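Local coordinates for uronate isomerase (Caulobacter crescentus, PDB 2Q01) that catalyses the reversible isomerisation of D-glucuronate to D-fructuronate and of D-galacturonate to D-tagaturonate in uronate breakdown, at the interface of chains A and B. Sequence-based numbering; all coordinates share one arbitrary frame. Chains: chain A/B, Uronate isomerase.

The interface of chains A and B. Residues chain A 339, 346, 369-370, 373-374, 378; chain B 316, 332-333.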
# COMPACT_ATOMS: atom_id res chain seq x y z
N VAL A 339 13.83 8.99 0.02
CA VAL A 339 13.79 10.46 0.13
C VAL A 339 15.02 11.02 0.84
O VAL A 339 15.70 11.89 0.29
CB VAL A 339 12.47 10.97 0.79
CG1 VAL A 339 12.37 12.49 0.74
CG2 VAL A 339 11.26 10.39 0.12
N LEU A 346 21.82 13.33 -4.76
CA LEU A 346 21.02 14.26 -5.56
C LEU A 346 21.34 15.74 -5.30
O LEU A 346 21.06 16.59 -6.16
CB LEU A 346 19.52 14.00 -5.37
CG LEU A 346 18.98 12.66 -5.89
CD1 LEU A 346 17.56 12.43 -5.40
CD2 LEU A 346 19.06 12.58 -7.40
N ARG A 369 4.43 7.29 -3.18
CA ARG A 369 4.90 8.15 -2.10
C ARG A 369 6.24 8.80 -2.41
O ARG A 369 6.41 9.99 -2.20
CB ARG A 369 5.00 7.37 -0.79
CG ARG A 369 4.95 8.26 0.45
CD ARG A 369 5.71 7.67 1.63
NE ARG A 369 5.24 6.34 2.02
CZ ARG A 369 5.98 5.23 2.00
NH1 ARG A 369 7.25 5.26 1.62
NH2 ARG A 369 5.44 4.08 2.37
N GLU A 370 7.20 8.02 -2.90
CA GLU A 370 8.58 8.51 -3.02
C GLU A 370 9.13 8.43 -4.44
O GLU A 370 9.59 9.44 -4.97
CB GLU A 370 9.51 7.75 -2.06
CG GLU A 370 8.98 7.63 -0.62
CD GLU A 370 9.99 7.03 0.34
OE1 GLU A 370 11.13 6.75 -0.08
OE2 GLU A 370 9.64 6.85 1.53
N PRO A 373 7.19 10.81 -7.20
CA PRO A 373 7.57 12.21 -6.94
C PRO A 373 9.05 12.56 -7.15
O PRO A 373 9.36 13.66 -7.60
CB PRO A 373 7.14 12.42 -5.48
CG PRO A 373 6.04 11.45 -5.29
CD PRO A 373 6.51 10.24 -6.02
N LEU A 374 9.96 11.63 -6.84
CA LEU A 374 11.39 11.85 -7.10
C LEU A 374 11.71 11.83 -8.59
O LEU A 374 12.34 12.76 -9.09
CB LEU A 374 12.26 10.83 -6.35
CG LEU A 374 12.46 10.98 -4.83
CD1 LEU A 374 13.31 9.83 -4.30
CD2 LEU A 374 13.09 12.32 -4.44
N TYR A 378 13.47 15.11 -10.60
CA TYR A 378 14.92 15.16 -10.84
C TYR A 378 15.26 14.70 -12.24
O TYR A 378 14.85 13.61 -12.64
CB TYR A 378 15.68 14.31 -9.82
CG TYR A 378 15.81 14.94 -8.46
CD1 TYR A 378 14.97 14.57 -7.41
CD2 TYR A 378 16.78 15.91 -8.22
CE1 TYR A 378 15.10 15.15 -6.16
CE2 TYR A 378 16.91 16.50 -6.98
CZ TYR A 378 16.07 16.12 -5.95
OH TYR A 378 16.20 16.70 -4.72
N HIS B 316 13.47 19.65 -1.09
CA HIS B 316 14.35 18.49 -1.22
C HIS B 316 15.54 18.77 -2.15
O HIS B 316 16.64 18.29 -1.90
CB HIS B 316 13.54 17.31 -1.73
CG HIS B 316 14.25 16.00 -1.65
ND1 HIS B 316 15.01 15.50 -2.69
CD2 HIS B 316 14.31 15.08 -0.66
CE1 HIS B 316 15.51 14.33 -2.34
NE2 HIS B 316 15.10 14.05 -1.12
N ILE B 332 8.80 16.44 -1.51
CA ILE B 332 8.58 15.01 -1.66
C ILE B 332 7.90 14.46 -0.40
O ILE B 332 8.28 14.83 0.70
CB ILE B 332 9.93 14.26 -1.93
CG1 ILE B 332 10.81 15.00 -2.95
CG2 ILE B 332 9.71 12.81 -2.35
CD1 ILE B 332 10.23 15.13 -4.38
N PRO B 333 6.87 13.61 -0.55
CA PRO B 333 6.23 12.98 0.61
C PRO B 333 7.16 12.09 1.43
O PRO B 333 8.10 11.51 0.90
CB PRO B 333 5.14 12.11 -0.02
CG PRO B 333 4.86 12.73 -1.32
CD PRO B 333 6.18 13.23 -1.80
O HOH W 1 18.96 17.79 -3.28
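Helix 366-375 of chain A, with the loops carrying A:Val339 and A:Tyr378, packs against the loop at B:His316 and the short strand 332-333 of chain B. With CG anti to its backbone N (chi1 -168°), the imidazole of B:His316 reaches into chain A and is gripped at both nitrogens. NE2 donates to the backbone carbonyl O of A:Val339 at 2.6 Å, an almost straight bond lying in the ring plane, although the donor is tilted 29° from the carbonyl plane. ND1 pairs with the phenol OH of A:Tyr378, also at 2.6 Å, at the edge of the tyrosine ring; which of the two gives the proton is not settled by the model. Together the two bonds should fix the rotation of the imidazole. A water links the backbone O of B:His316 to the same OH, the leg to the OH being long, and A:Leu346 CD1 lies over one face of the tyrosine, toward its rim.

Beside this polar pair the contact turns greasy. A:Leu374 points CD2 between the imidazole CE1 and CG1 of B:Ile332, 3.8 Å from each, crossing both side chains at about a right angle. A:Val339 splits its methyls: CG1 touches CD2 of the histidine at 3.5 Å, while CG2 meets CG2 of B:Ile332. B:Pro333 sets its ring against the helix backbone, with CG 3.3 Å from A:Arg369 O, and its CD reaches A:Pro373 CB. A:Arg369 CG touches B:Pro333 CB at 3.9 Å; the chain then bends at chi3, carrying the guanidinium away to A:Glu370 OE2 in an intrachain salt bridge. This patch helps join two subunits of the deposited trimer, and may do so in solution as well.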